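Local coordinates for protein LbaCas13a H328A (C2c2) (Lachnospiraceae bacterium NK4A179, PDB 5WLH) that binds CRISPR guide RNA as a Cas13a effector and probably cleaves RNA with its HEPN nuclease domains once a target RNA has paired with the guide, at residues I1172-C1177 with N1182-Y1187; L1186-K1191 with E1195-D1200. All coordinates share one frame; numbering follows the deposited sequence.

How the contacts relate
Both contacts lie in one run of chain, 1172 to 1200, with centres about 11 Å apart. Contact 1 comes first. It folds the loop that leaves helix 1171-1180 back against that helix. Contact 2 follows where this loop becomes strand 1187-1189, which pairs with strand 1196-1198 in a two-stranded hairpin. Leu-1186 and Tyr-1187 belong to both, and Pro-1185 of contact 1 packs on Val-1198 and Ser-1199 of contact 2. Helix, loop and hairpin thus form one continuous unit, buried at contact 1 and at the surface at contact 2. The nearest atoms are about 16 Å and 24 Å from the bound RNA, so neither contact touches the guide.

Contact 1 of 2, residues I1172-C1177 with N1182-Y1187; sequences ILYQIC and NGLPLY
Tyr-1174 reaches out from helix 1171-1180 and lays the end of its ring against Leu-1184, Pro-1185 and Tyr-1187 of the returning loop. Its CG is anti to the backbone N (chi1 174°), which carries the hydroxyl out to the loop. There Tyr-1174 OH donates to Pro-1185 O at 2.7 Å, tilted from the carbonyl plane. Leu-1184 CD1 sits 3.8 Å from Tyr-1174 CE2, and the two side chains meet obliquely. Tyr-1174 CE1 comes to the ring edge of Tyr-1187, 3.7 Å from Tyr-1187 CE1, with the ring planes at 52°. A water joins the two hydroxyls and donates to Tyr-1174 OH. Gln-1175, one residue on, grips the loop backbone with both ends of its amide. Gln-1175 OE1 accepts from Tyr-1187 N on a lone pair at 3.1 Å, almost straight at 176°. Gln-1175 NE2 gives a more bent bond to Tyr-1187 O, at 2.7 Å. A bend at chi2 turns the amide to the loop, and Leu-1186 CD2 packs 3.5 Å from Gln-1175 NE2. Phe-1212 and Tyr-1215 of helix 1205-1216 also touch Gln-1175. The paired bonds fix the rotation of the amide and satisfy both backbone polar groups of buried Tyr-1187, so one glutamine side chain of the helix does what a neighbouring strand's backbone would do, just where strand 1187-1189 begins.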
loop_
_atom_site.group_PDB
_atom_site.type_symbol
_atom_site.label_atom_id
_atom_site.label_comp_id
_atom_site.label_asym_id
_atom_site.label_seq_id
_atom_site.Cartn_x
_atom_site.Cartn_y
_atom_site.Cartn_z
ATOM N N ILE A 1172 -29.195 13.753 8.344
ATOM C CA ILE A 1172 -27.823 14.239 8.200
ATOM C C ILE A 1172 -26.920 13.117 7.711
ATOM O O ILE A 1172 -26.044 13.339 6.876
ATOM C CB ILE A 1172 -27.298 14.850 9.512
ATOM C CG1 ILE A 1172 -25.824 15.286 9.355
ATOM C CG2 ILE A 1172 -27.403 13.889 10.636
ATOM C CD1 ILE A 1172 -25.622 16.412 8.418
ATOM N N LEU A 1173 -27.146 11.896 8.193
ATOM C CA LEU A 1173 -26.290 10.782 7.788
ATOM C C LEU A 1173 -26.533 10.411 6.336
ATOM O O LEU A 1173 -25.584 10.179 5.581
ATOM C CB LEU A 1173 -26.537 9.574 8.691
ATOM C CG LEU A 1173 -26.358 9.788 10.180
ATOM C CD1 LEU A 1173 -26.717 8.506 10.932
ATOM C CD2 LEU A 1173 -24.933 10.251 10.491
ATOM N N TYR A 1174 -27.804 10.341 5.936
ATOM C CA TYR A 1174 -28.134 10.120 4.536
ATOM C C TYR A 1174 -27.452 11.163 3.660
ATOM O O TYR A 1174 -26.818 10.834 2.652
ATOM C CB TYR A 1174 -29.667 10.174 4.348
ATOM C CG TYR A 1174 -30.048 10.093 2.889
ATOM C CD1 TYR A 1174 -30.072 11.230 2.084
ATOM C CD2 TYR A 1174 -30.340 8.868 2.305
ATOM C CE1 TYR A 1174 -30.372 11.144 0.738
ATOM C CE2 TYR A 1174 -30.658 8.768 0.947
ATOM C CZ TYR A 1174 -30.681 9.909 0.179
ATOM O OH TYR A 1174 -30.960 9.810 -1.162
ATOM N N GLN A 1175 -27.577 12.439 4.039
ATOM C CA GLN A 1175 -27.098 13.513 3.184
ATOM C C GLN A 1175 -25.581 13.524 3.107
ATOM O O GLN A 1175 -25.021 13.882 2.062
ATOM C CB GLN A 1175 -27.643 14.853 3.688
ATOM C CG GLN A 1175 -29.194 14.900 3.577
ATOM C CD GLN A 1175 -29.630 15.429 2.230
ATOM O OE1 GLN A 1175 -29.857 14.671 1.293
ATOM N NE2 GLN A 1175 -29.684 16.740 2.108
ATOM N N ILE A 1176 -24.905 13.128 4.185
ATOM C CA ILE A 1176 -23.452 13.006 4.124
ATOM C C ILE A 1176 -23.060 11.958 3.093
ATOM O O ILE A 1176 -22.211 12.196 2.227
ATOM C CB ILE A 1176 -22.868 12.674 5.507
ATOM C CG1 ILE A 1176 -22.959 13.904 6.423
ATOM C CG2 ILE A 1176 -21.381 12.250 5.346
ATOM C CD1 ILE A 1176 -22.674 13.616 7.887
ATOM N N CYS A 1177 -23.677 10.781 3.170
ATOM C CA CYS A 1177 -23.289 9.715 2.253
ATOM C C CYS A 1177 -23.673 10.052 0.827
ATOM O O CYS A 1177 -22.956 9.675 -0.112
ATOM C CB CYS A 1177 -23.915 8.386 2.672
ATOM S SG CYS A 1177 -23.232 7.738 4.193
ATOM N N ASN A 1182 -22.153 8.150 -6.121
ATOM C CA ASN A 1182 -22.728 8.412 -7.432
ATOM C C ASN A 1182 -24.038 7.663 -7.548
ATOM O O ASN A 1182 -24.064 6.439 -7.412
ATOM C CB ASN A 1182 -21.751 7.953 -8.517
ATOM C CG ASN A 1182 -22.020 8.568 -9.876
ATOM O OD1 ASN A 1182 -23.113 9.082 -10.150
ATOM N ND2 ASN A 1182 -21.012 8.521 -10.741
ATOM N N GLY A 1183 -25.128 8.397 -7.777
ATOM C CA GLY A 1183 -26.435 7.790 -7.907
ATOM C C GLY A 1183 -27.331 7.954 -6.698
ATOM O O GLY A 1183 -28.498 7.567 -6.760
ATOM N N LEU A 1184 -26.821 8.498 -5.598
ATOM C CA LEU A 1184 -27.631 8.688 -4.410
ATOM C C LEU A 1184 -28.167 10.111 -4.410
ATOM O O LEU A 1184 -27.370 11.062 -4.324
ATOM C CB LEU A 1184 -26.796 8.425 -3.152
ATOM C CG LEU A 1184 -27.504 8.232 -1.819
ATOM C CD1 LEU A 1184 -28.634 7.182 -1.911
ATOM C CD2 LEU A 1184 -26.466 7.821 -0.765
ATOM N N PRO A 1185 -29.480 10.311 -4.521
ATOM C CA PRO A 1185 -30.036 11.676 -4.552
ATOM C C PRO A 1185 -29.742 12.469 -3.288
ATOM O O PRO A 1185 -29.694 11.928 -2.181
ATOM C CB PRO A 1185 -31.542 11.429 -4.687
ATOM C CG PRO A 1185 -31.645 10.105 -5.386
ATOM C CD PRO A 1185 -30.499 9.292 -4.837
ATOM N N LEU A 1186 -29.641 13.787 -3.454
ATOM C CA LEU A 1186 -29.509 14.698 -2.332
ATOM C C LEU A 1186 -30.713 15.640 -2.340
ATOM O O LEU A 1186 -31.181 16.047 -3.412
ATOM C CB LEU A 1186 -28.202 15.475 -2.423
ATOM C CG LEU A 1186 -27.634 15.988 -1.102
ATOM C CD1 LEU A 1186 -26.119 15.872 -1.100
ATOM C CD2 LEU A 1186 -28.070 17.432 -0.884
ATOM N N TYR A 1187 -31.239 15.925 -1.154
ATOM C CA TYR A 1187 -32.389 16.812 -0.977
ATOM C C TYR A 1187 -31.870 18.175 -0.568
ATOM O O TYR A 1187 -31.033 18.273 0.333
ATOM C CB TYR A 1187 -33.341 16.281 0.090
ATOM C CG TYR A 1187 -33.898 14.929 -0.252
ATOM C CD1 TYR A 1187 -33.176 13.778 0.023
ATOM C CD2 TYR A 1187 -35.122 14.803 -0.888
ATOM C CE1 TYR A 1187 -33.666 12.539 -0.300
ATOM C CE2 TYR A 1187 -35.633 13.561 -1.219
ATOM C CZ TYR A 1187 -34.886 12.427 -0.936
ATOM O OH TYR A 1187 -35.352 11.179 -1.264
HETATM O O HOH W 1 -33.547 9.120 -1.671
#

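Contact 2 of 2, residues L1186-K1191 with E1195-D1200; sequences LYYVDK and EWTVSD
A two-stranded antiparallel beta hairpin is formed by strands 1187-1189 and 1196-1198. Tyr-1188 and Thr-1197 are its hydrogen-bonded pair. Tyr-1188 N donates to Thr-1197 O at 3.0 Å, and Thr-1197 N returns a bond to Tyr-1188 O at 2.7 Å. Asp-1190 N to Glu-1195 O extends the ladder toward the turn, where Asp-1190 OD2 accepts from the backbone N-H groups of Asp-1192 and Ser-1193. Tyr-1187 pairs with Val-1198, and Val-1189 with Trp-1196, as non-hydrogen-bonded pairs. These four side chains lie on one face of the sheet, and each pair makes a CH-pi contact. Val-1198 CG2 stands over a face of the Tyr-1187 ring, 3.7 Å from its centroid and shifted toward the rim. Leu-1158 and Tyr-1160 of strand 1157-1160 touch this face of the hairpin. With an alanine in place of Tyr-1187, Val-1198 CG2 would probably lose its aromatic partner, and a gap is likely to open toward Tyr-1160. Val-1189 CG2 sits above the Trp-1196 indole, 3.5 Å from the centroid of the five-membered ring. On the other face, Thr-1197 CG2 lies over the Tyr-1188 ring, 3.8 Å from its centroid. The Tyr-1188 ring can lean over Thr-1197 because its CG sits between the backbone N and the carbonyl carbon (chi1 61°). At the far end from the turn, Ser-1199 N donates to Leu-1186 O at 2.9 Å. Ser-1199 OG is also hydrogen-bonded to Glu-1203 OE2 and Gly-1201 N, and it accepts from Leu-1186 N at 2.9 Å with an N-H...O angle of 173°.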
loop_
_atom_site.group_PDB
_atom_site.type_symbol
_atom_site.label_atom_id
_atom_site.label_comp_id
_atom_site.label_asym_id
_atom_site.label_seq_id
_atom_site.Cartn_x
_atom_site.Cartn_y
_atom_site.Cartn_z
ATOM N N LEU A 1186 -29.641 13.787 -3.454
ATOM C CA LEU A 1186 -29.509 14.698 -2.332
ATOM C C LEU A 1186 -30.713 15.640 -2.340
ATOM O O LEU A 1186 -31.181 16.047 -3.412
ATOM C CB LEU A 1186 -28.202 15.475 -2.423
ATOM C CG LEU A 1186 -27.634 15.988 -1.102
ATOM C CD1 LEU A 1186 -26.119 15.872 -1.100
ATOM C CD2 LEU A 1186 -28.070 17.432 -0.884
ATOM N N TYR A 1187 -31.239 15.925 -1.154
ATOM C CA TYR A 1187 -32.389 16.812 -0.977
ATOM C C TYR A 1187 -31.870 18.175 -0.568
ATOM O O TYR A 1187 -31.033 18.273 0.333
ATOM C CB TYR A 1187 -33.341 16.281 0.090
ATOM C CG TYR A 1187 -33.898 14.929 -0.252
ATOM C CD1 TYR A 1187 -33.176 13.778 0.023
ATOM C CD2 TYR A 1187 -35.122 14.803 -0.888
ATOM C CE1 TYR A 1187 -33.666 12.539 -0.300
ATOM C CE2 TYR A 1187 -35.633 13.561 -1.219
ATOM C CZ TYR A 1187 -34.886 12.427 -0.936
ATOM O OH TYR A 1187 -35.352 11.179 -1.264
ATOM N N TYR A 1188 -32.349 19.222 -1.229
ATOM C CA TYR A 1188 -31.799 20.543 -0.949
ATOM C C TYR A 1188 -32.767 21.590 -1.469
ATOM O O TYR A 1188 -33.714 21.279 -2.195
ATOM C CB TYR A 1188 -30.427 20.740 -1.593
ATOM C CG TYR A 1188 -30.433 20.630 -3.090
ATOM C CD1 TYR A 1188 -30.402 19.384 -3.721
ATOM C CD2 TYR A 1188 -30.471 21.767 -3.881
ATOM C CE1 TYR A 1188 -30.424 19.291 -5.095
ATOM C CE2 TYR A 1188 -30.468 21.686 -5.249
ATOM C CZ TYR A 1188 -30.455 20.439 -5.855
ATOM O OH TYR A 1188 -30.470 20.359 -7.231
ATOM N N VAL A 1189 -32.510 22.838 -1.094
ATOM C CA VAL A 1189 -33.294 23.963 -1.589
ATOM C C VAL A 1189 -32.525 24.552 -2.756
ATOM O O VAL A 1189 -31.378 25.012 -2.606
ATOM C CB VAL A 1189 -33.567 25.002 -0.492
ATOM C CG1 VAL A 1189 -34.356 26.193 -1.081
ATOM C CG2 VAL A 1189 -34.357 24.370 0.619
ATOM N N ASP A 1190 -33.144 24.499 -3.930
ATOM C CA ASP A 1190 -32.469 24.887 -5.153
ATOM C C ASP A 1190 -32.139 26.373 -5.149
ATOM O O ASP A 1190 -32.916 27.196 -4.661
ATOM C CB ASP A 1190 -33.333 24.556 -6.365
ATOM C CG ASP A 1190 -32.713 25.035 -7.645
ATOM O OD1 ASP A 1190 -31.662 24.478 -8.027
ATOM O OD2 ASP A 1190 -33.259 25.982 -8.257
ATOM N N LYS A 1191 -30.979 26.698 -5.722
ATOM C CA LYS A 1191 -30.498 28.070 -5.770
ATOM C C LYS A 1191 -31.519 28.989 -6.435
ATOM O O LYS A 1191 -31.873 30.041 -5.897
ATOM C CB LYS A 1191 -29.169 28.118 -6.537
ATOM C CG LYS A 1191 -27.965 27.354 -5.919
ATOM C CD LYS A 1191 -27.986 25.794 -6.033
ATOM C CE LYS A 1191 -26.538 25.296 -5.867
ATOM N NZ LYS A 1191 -26.352 23.929 -5.380
ATOM N N GLU A 1195 -36.753 26.614 -3.677
ATOM C CA GLU A 1195 -37.680 25.581 -3.224
ATOM C C GLU A 1195 -36.966 24.240 -3.051
ATOM O O GLU A 1195 -35.969 23.979 -3.712
ATOM C CB GLU A 1195 -38.820 25.400 -4.224
ATOM C CG GLU A 1195 -39.722 26.635 -4.290
ATOM C CD GLU A 1195 -40.718 26.577 -5.426
ATOM O OE1 GLU A 1195 -40.562 25.712 -6.314
ATOM O OE2 GLU A 1195 -41.664 27.395 -5.418
ATOM N N TRP A 1196 -37.509 23.392 -2.176
ATOM C CA TRP A 1196 -36.938 22.062 -1.982
ATOM C C TRP A 1196 -37.042 21.239 -3.249
ATOM O O TRP A 1196 -38.059 21.261 -3.956
ATOM C CB TRP A 1196 -37.635 21.320 -0.853
ATOM C CG TRP A 1196 -37.237 21.798 0.478
ATOM C CD1 TRP A 1196 -37.885 22.721 1.250
ATOM C CD2 TRP A 1196 -36.084 21.386 1.218
ATOM N NE1 TRP A 1196 -37.197 22.912 2.435
ATOM C CE2 TRP A 1196 -36.088 22.104 2.436
ATOM C CE3 TRP A 1196 -35.037 20.495 0.959
ATOM C CZ2 TRP A 1196 -35.091 21.948 3.401
ATOM C CZ3 TRP A 1196 -34.050 20.332 1.926
ATOM C CH2 TRP A 1196 -34.079 21.063 3.127
ATOM N N THR A 1197 -35.981 20.492 -3.524
ATOM C CA THR A 1197 -35.972 19.565 -4.632
ATOM C C THR A 1197 -35.118 18.380 -4.218
ATOM O O THR A 1197 -34.500 18.379 -3.151
ATOM C CB THR A 1197 -35.445 20.218 -5.909
ATOM O OG1 THR A 1197 -35.664 19.338 -7.024
ATOM C CG2 THR A 1197 -33.960 20.544 -5.780
ATOM N N VAL A 1198 -35.124 17.355 -5.060
ATOM C CA VAL A 1198 -34.239 16.209 -4.892
ATOM C C VAL A 1198 -33.523 15.994 -6.216
ATOM O O VAL A 1198 -34.144 16.071 -7.282
ATOM C CB VAL A 1198 -35.006 14.950 -4.440
ATOM C CG1 VAL A 1198 -36.139 14.605 -5.402
ATOM C CG2 VAL A 1198 -34.044 13.757 -4.269
ATOM N N SER A 1199 -32.205 15.786 -6.153
ATOM C CA SER A 1199 -31.423 15.575 -7.359
ATOM C C SER A 1199 -31.595 14.143 -7.862
ATOM O O SER A 1199 -32.210 13.297 -7.209
ATOM C CB SER A 1199 -29.951 15.845 -7.083
ATOM O OG SER A 1199 -29.462 14.877 -6.164
ATOM N N ASP A 1200 -31.028 13.867 -9.032
ATOM C CA ASP A 1200 -31.017 12.488 -9.501
ATOM C C ASP A 1200 -29.866 11.694 -8.896
ATOM O O ASP A 1200 -29.769 10.485 -9.123
ATOM C CB ASP A 1200 -30.995 12.424 -11.045
ATOM C CG ASP A 1200 -29.714 12.979 -11.679
ATOM O OD1 ASP A 1200 -28.765 13.364 -10.976
ATOM O OD2 ASP A 1200 -29.661 13.040 -12.929
#